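Local coordinates for benzoate transport porin BenP (Acinetobacter baumannii AB307-0294, PDB 5DL8), which probably serves as an outer-membrane porin, a beta-barrel of the OprD family that lets small solutes, probably including benzoate, cross the outer membrane, at residues Asp136-Ala141 / Lys214-Phe219; Leu165-Gly170 / Ile203-Gln208. One frame throughout, in Å; residues are numbered along the deposited sequence.

Contact 1. Residues Asp136-Ala141 / Lys214-Phe219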
loop_
_atom_site.group_PDB
_atom_site.type_symbol
_atom_site.label_atom_id
_atom_site.label_comp_id
_atom_site.label_asym_id
_atom_site.label_seq_id
_atom_site.Cartn_x
_atom_site.Cartn_y
_atom_site.Cartn_z
ATOM N N ASP A 136 -7.231 -0.220 4.162
ATOM C CA ASP A 136 -5.940 -0.506 4.683
ATOM C C ASP A 136 -5.916 -2.018 5.057
ATOM O O ASP A 136 -5.917 -2.352 6.224
ATOM C CB ASP A 136 -5.632 0.341 5.956
ATOM C CG ASP A 136 -4.202 0.110 6.478
ATOM O OD1 ASP A 136 -3.346 -0.539 5.799
ATOM O OD2 ASP A 136 -3.918 0.584 7.588
ATOM N N LEU A 137 -5.912 -2.872 4.030
ATOM C CA LEU A 137 -6.060 -4.308 4.118
ATOM C C LEU A 137 -5.147 -5.014 3.170
ATOM O O LEU A 137 -4.629 -4.448 2.164
ATOM C CB LEU A 137 -7.485 -4.689 3.719
ATOM C CG LEU A 137 -8.529 -4.194 4.775
ATOM C CD1 LEU A 137 -9.879 -4.180 4.134
ATOM C CD2 LEU A 137 -8.583 -4.965 6.096
ATOM N N PRO A 138 -4.953 -6.294 3.413
ATOM C CA PRO A 138 -4.445 -7.166 2.316
ATOM C C PRO A 138 -5.233 -7.019 0.974
ATOM O O PRO A 138 -6.451 -6.765 0.974
ATOM C CB PRO A 138 -4.731 -8.523 2.900
ATOM C CG PRO A 138 -4.446 -8.251 4.422
ATOM C CD PRO A 138 -5.241 -7.039 4.634
ATOM N N VAL A 139 -4.580 -7.194 -0.151
ATOM C CA VAL A 139 -5.105 -6.792 -1.398
ATOM C C VAL A 139 -5.360 -5.240 -1.659
ATOM O O VAL A 139 -4.919 -4.728 -2.685
ATOM C CB VAL A 139 -6.497 -7.503 -1.753
ATOM C CG1 VAL A 139 -6.766 -7.282 -3.267
ATOM C CG2 VAL A 139 -6.530 -9.009 -1.412
ATOM N N THR A 140 -6.146 -4.571 -0.773
ATOM C CA THR A 140 -6.593 -3.230 -0.958
ATOM C C THR A 140 -5.922 -2.372 0.088
ATOM O O THR A 140 -6.445 -2.226 1.216
ATOM C CB THR A 140 -8.126 -3.192 -0.880
ATOM O OG1 THR A 140 -8.551 -3.614 0.384
ATOM C CG2 THR A 140 -8.766 -4.094 -2.004
ATOM N N ALA A 141 -4.755 -1.825 -0.161
ATOM C CA ALA A 141 -4.067 -1.015 0.922
ATOM C C ALA A 141 -4.023 0.502 0.652
ATOM O O ALA A 141 -4.559 0.982 -0.359
ATOM C CB ALA A 141 -2.628 -1.534 1.136
ATOM N N LYS A 214 -0.969 -9.791 19.118
ATOM C CA LYS A 214 -2.208 -9.725 18.371
ATOM C C LYS A 214 -2.110 -10.461 17.070
ATOM O O LYS A 214 -1.024 -10.762 16.627
ATOM C CB LYS A 214 -2.596 -8.279 18.112
ATOM C CG LYS A 214 -1.612 -7.498 17.264
ATOM C CD LYS A 214 -2.101 -6.067 17.091
ATOM C CE LYS A 214 -0.928 -5.074 17.040
ATOM N NZ LYS A 214 -0.304 -5.338 15.727
ATOM N N GLY A 215 -3.281 -10.764 16.508
ATOM C CA GLY A 215 -3.384 -11.539 15.267
ATOM C C GLY A 215 -4.401 -10.954 14.247
ATOM O O GLY A 215 -5.317 -10.253 14.575
ATOM N N GLU A 216 -4.318 -11.361 13.028
ATOM C CA GLU A 216 -5.263 -10.876 12.001
ATOM C C GLU A 216 -5.585 -12.066 11.092
ATOM O O GLU A 216 -4.696 -12.808 10.702
ATOM C CB GLU A 216 -4.673 -9.600 11.316
ATOM C CG GLU A 216 -5.461 -9.168 10.064
ATOM C CD GLU A 216 -5.045 -7.844 9.470
ATOM O OE1 GLU A 216 -4.037 -7.230 9.930
ATOM O OE2 GLU A 216 -5.694 -7.383 8.484
ATOM N N TYR A 217 -6.840 -12.301 10.795
ATOM C CA TYR A 217 -7.163 -13.184 9.715
ATOM C C TYR A 217 -7.908 -12.442 8.647
ATOM O O TYR A 217 -8.869 -11.699 8.943
ATOM C CB TYR A 217 -8.102 -14.274 10.227
ATOM C CG TYR A 217 -8.688 -15.109 9.114
ATOM C CD1 TYR A 217 -7.892 -16.014 8.415
ATOM C CD2 TYR A 217 -10.001 -14.989 8.741
ATOM C CE1 TYR A 217 -8.410 -16.760 7.327
ATOM C CE2 TYR A 217 -10.560 -15.813 7.755
ATOM C CZ TYR A 217 -9.752 -16.670 7.009
ATOM O OH TYR A 217 -10.252 -17.444 5.958
ATOM N N TYR A 218 -7.569 -12.684 7.390
ATOM C CA TYR A 218 -8.330 -12.032 6.270
ATOM C C TYR A 218 -8.693 -13.063 5.256
ATOM O O TYR A 218 -7.889 -13.928 4.893
ATOM C CB TYR A 218 -7.382 -11.008 5.548
ATOM C CG TYR A 218 -7.891 -10.394 4.280
ATOM C CD1 TYR A 218 -8.630 -9.250 4.284
ATOM C CD2 TYR A 218 -7.589 -10.966 3.052
ATOM C CE1 TYR A 218 -9.073 -8.672 3.069
ATOM C CE2 TYR A 218 -8.041 -10.442 1.852
ATOM C CZ TYR A 218 -8.822 -9.329 1.878
ATOM O OH TYR A 218 -9.207 -8.861 0.648
ATOM N N PHE A 219 -9.856 -12.895 4.681
ATOM C CA PHE A 219 -10.265 -13.705 3.529
ATOM C C PHE A 219 -10.819 -12.775 2.467
ATOM O O PHE A 219 -11.660 -11.878 2.739
ATOM C CB PHE A 219 -11.262 -14.823 3.830
ATOM C CG PHE A 219 -11.764 -15.576 2.564
ATOM C CD1 PHE A 219 -10.930 -16.432 1.837
ATOM C CD2 PHE A 219 -13.052 -15.397 2.082
ATOM C CE1 PHE A 219 -11.394 -17.149 0.670
ATOM C CE2 PHE A 219 -13.502 -16.109 0.920
ATOM C CZ PHE A 219 -12.651 -16.992 0.235
HETATM O O HOH W 1 -9.764 -5.945 1.152
#
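E216 is the first residue of strand segment 214-219 to reach the loop 136-141. Its CG lies anti to the backbone N and the chain runs out extended, so OE2 arrives tip to tip with the ring of P138, 3.9 Å from P138 CD. This is a van der Waals touch of oxygen on carbon; the polar partner of OE2 is R206, in a salt bridge. Two residues on, on the same face of the strand, Y218 supplies the main surface. With CG again anti to the backbone N (chi1 172°), its ring slides past P138, and P138 CB sits over one ring face, 3.9 Å from the centroid and 13° off the normal, a CH-pi contact. L137 CB approaches the ring obliquely, 4.3 Å from Y218 CE1. V139 crosses the ring end at about a right angle, its CG2 3.4 Å from Y218 OH. A water ties the phenol end to the loop, 3.0 Å from Y218 OH and 2.7 Å from T140 OG1, with a weak third bond to P138 O. The loop itself folds as a classic gamma turn about V139 (phi 64°), closed by a weak T140 N to P138 O bond of 2.8 Å. V139 N is held by E302 and D136 O by Y304. The arrangement is that of a loop folded into a porin barrel and packed against its wall, consistent with the constriction loops of OprD-family channels.

Contact 2. Residues Leu165-Gly170 / Ile203-Gln208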
loop_
_atom_site.group_PDB
_atom_site.type_symbol
_atom_site.label_atom_id
_atom_site.label_comp_id
_atom_site.label_asym_id
_atom_site.label_seq_id
_atom_site.Cartn_x
_atom_site.Cartn_y
_atom_site.Cartn_z
ATOM N N LEU A 165 -11.915 -8.108 20.011
ATOM C CA LEU A 165 -12.247 -8.495 18.666
ATOM C C LEU A 165 -12.772 -7.314 17.757
ATOM O O LEU A 165 -13.796 -6.723 18.033
ATOM C CB LEU A 165 -13.244 -9.683 18.693
ATOM C CG LEU A 165 -13.726 -10.260 17.340
ATOM C CD1 LEU A 165 -12.539 -10.617 16.448
ATOM C CD2 LEU A 165 -14.683 -11.487 17.539
ATOM N N TYR A 166 -12.045 -7.012 16.690
ATOM C CA TYR A 166 -12.473 -6.086 15.651
ATOM C C TYR A 166 -12.803 -6.934 14.401
ATOM O O TYR A 166 -12.010 -7.824 13.990
ATOM C CB TYR A 166 -11.350 -5.061 15.328
ATOM C CG TYR A 166 -11.629 -4.221 14.093
ATOM C CD1 TYR A 166 -11.316 -4.712 12.775
ATOM C CD2 TYR A 166 -12.236 -2.955 14.204
ATOM C CE1 TYR A 166 -11.620 -3.955 11.632
ATOM C CE2 TYR A 166 -12.495 -2.181 13.038
ATOM C CZ TYR A 166 -12.194 -2.697 11.790
ATOM O OH TYR A 166 -12.476 -1.974 10.681
ATOM N N ALA A 167 -13.919 -6.631 13.742
ATOM C CA ALA A 167 -14.291 -7.327 12.446
ATOM C C ALA A 167 -14.631 -6.312 11.384
ATOM O O ALA A 167 -15.143 -5.282 11.699
ATOM C CB ALA A 167 -15.493 -8.230 12.656
ATOM N N GLU A 168 -14.485 -6.689 10.126
ATOM C CA GLU A 168 -14.869 -5.842 9.005
ATOM C C GLU A 168 -15.161 -6.771 7.833
ATOM O O GLU A 168 -14.441 -7.745 7.617
ATOM C CB GLU A 168 -13.720 -4.839 8.705
ATOM C CG GLU A 168 -13.878 -4.027 7.445
ATOM C CD GLU A 168 -12.674 -3.115 7.190
ATOM O OE1 GLU A 168 -11.916 -2.795 8.163
ATOM O OE2 GLU A 168 -12.536 -2.772 5.975
ATOM N N ILE A 169 -16.276 -6.507 7.164
ATOM C CA ILE A 169 -16.692 -7.197 5.935
ATOM C C ILE A 169 -16.974 -6.139 4.824
ATOM O O ILE A 169 -17.322 -5.010 5.098
ATOM C CB ILE A 169 -17.947 -8.128 6.104
ATOM C CG1 ILE A 169 -19.200 -7.328 6.427
ATOM C CG2 ILE A 169 -17.677 -9.233 7.129
ATOM C CD1 ILE A 169 -20.478 -8.156 6.463
ATOM N N GLY A 170 -16.849 -6.521 3.572
ATOM C CA GLY A 170 -17.136 -5.564 2.488
ATOM C C GLY A 170 -17.287 -6.242 1.124
ATOM O O GLY A 170 -16.904 -7.391 0.937
ATOM N N ILE A 203 -13.584 -10.538 4.299
ATOM C CA ILE A 203 -13.724 -10.450 5.801
ATOM C C ILE A 203 -12.344 -10.268 6.396
ATOM O O ILE A 203 -11.350 -10.884 5.906
ATOM C CB ILE A 203 -14.593 -11.582 6.427
ATOM C CG1 ILE A 203 -14.494 -11.689 7.977
ATOM C CG2 ILE A 203 -14.244 -12.895 5.828
ATOM C CD1 ILE A 203 -15.764 -12.261 8.621
ATOM N N ASP A 204 -12.235 -9.357 7.382
ATOM C CA ASP A 204 -10.991 -9.187 8.096
ATOM C C ASP A 204 -11.298 -9.179 9.560
ATOM O O ASP A 204 -12.175 -8.503 9.930
ATOM C CB ASP A 204 -10.371 -7.871 7.672
ATOM C CG ASP A 204 -9.068 -7.608 8.320
ATOM O OD1 ASP A 204 -8.071 -8.170 7.847
ATOM O OD2 ASP A 204 -9.049 -6.789 9.278
ATOM N N LEU A 205 -10.570 -9.924 10.378
ATOM C CA LEU A 205 -10.745 -10.077 11.828
ATOM C C LEU A 205 -9.421 -9.799 12.538
ATOM O O LEU A 205 -8.313 -10.295 12.039
ATOM C CB LEU A 205 -11.165 -11.517 12.132
ATOM C CG LEU A 205 -12.475 -11.993 11.542
ATOM C CD1 LEU A 205 -12.814 -13.422 11.992
ATOM C CD2 LEU A 205 -13.650 -11.100 11.967
ATOM N N ARG A 206 -9.481 -8.923 13.552
ATOM C CA ARG A 206 -8.277 -8.450 14.321
ATOM C C ARG A 206 -8.485 -8.697 15.801
ATOM O O ARG A 206 -9.458 -8.252 16.348
ATOM C CB ARG A 206 -7.950 -6.964 14.066
ATOM C CG ARG A 206 -7.207 -6.667 12.765
ATOM C CD ARG A 206 -7.103 -5.157 12.361
ATOM N NE ARG A 206 -6.761 -5.128 10.900
ATOM C CZ ARG A 206 -6.063 -4.186 10.215
ATOM N NH1 ARG A 206 -5.650 -3.076 10.838
ATOM N NH2 ARG A 206 -5.775 -4.369 8.900
ATOM N N TYR A 207 -7.652 -9.551 16.394
ATOM C CA TYR A 207 -7.838 -10.027 17.773
ATOM C C TYR A 207 -6.589 -9.687 18.548
ATOM O O TYR A 207 -5.463 -9.903 18.057
ATOM C CB TYR A 207 -8.200 -11.547 17.854
ATOM C CG TYR A 207 -8.740 -12.006 19.225
ATOM C CD1 TYR A 207 -7.907 -12.421 20.234
ATOM C CD2 TYR A 207 -10.113 -11.984 19.513
ATOM C CE1 TYR A 207 -8.422 -12.773 21.484
ATOM C CE2 TYR A 207 -10.622 -12.309 20.754
ATOM C CZ TYR A 207 -9.785 -12.746 21.727
ATOM O OH TYR A 207 -10.323 -13.150 22.974
ATOM N N GLN A 208 -6.825 -9.032 19.665
ATOM C CA GLN A 208 -5.782 -8.676 20.641
ATOM C C GLN A 208 -5.742 -9.792 21.719
ATOM O O GLN A 208 -6.608 -9.938 22.546
ATOM C CB GLN A 208 -6.046 -7.282 21.280
ATOM C CG GLN A 208 -4.916 -6.738 22.153
ATOM C CD GLN A 208 -3.729 -6.264 21.306
ATOM O OE1 GLN A 208 -3.905 -5.697 20.230
ATOM N NE2 GLN A 208 -2.521 -6.470 21.813
#
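R206 NH2 is gripped three times: by a salt bridge to E216 OE2, a hydrogen bond to Y304 OH and a weak one to D136 O. E168 O takes one hydrogen bond, from D204 N at 2.7 Å and nearly along the C=O axis, plus a CA-H...O contact from I203 CA at 3.3 Å. Two residues along, past the non-hydrogen-bonded pair A167 and L205, Y166 N meets R206 O at 2.9 Å, almost straight (178°), and R206 N returns to Y166 O at 2.8 Å. The bond from E168 N to D204 O is the most bent, at 137°. These are adjacent antiparallel strands of the barrel wall; the axes of segments 165-170 and 203-208 approach to 4.7 Å. L165, A167, I169, I203, L205 and Y207 make the apolar face, consistent with an outward, lipid-facing side. There L205, its CG anti to the carbonyl carbon, lays CD2 tightly on A167 CB at 3.5 Å, and L165 and Y207 cross at about a right angle. The other face is polar. Y166 OH donates to E168 OE1 at 2.7 Å from above the carboxylate plane, while OE2 bonds Y202. Along the second strand, R206 NE meets the syn lone pair of D204 OD2 at 3.3 Å in a salt bridge.

How the contacts relate
Strands 200-210 and 213-222 are consecutive in the chain and adjacent in the wall, so the strand pair of contact 2 is extended by the strand of contact 1; the contact centres lie about 9 Å apart. A probable backbone bond joins them, Y217 N to L205 O at 2.8 Å. On the polar face E216 OE2 lies just 2.6 Å from D204 OD1, a closeness that may mean one of the two is protonated, with R206 offsetting the charge. R206, already tied to both acids, also has its NH2 3.4 Å from D136 O, so the loop of contact 1 lies beside the charged side chains D204, R206 and E216 of the two neighbouring strands. Both contacts lie away from the calcium sites.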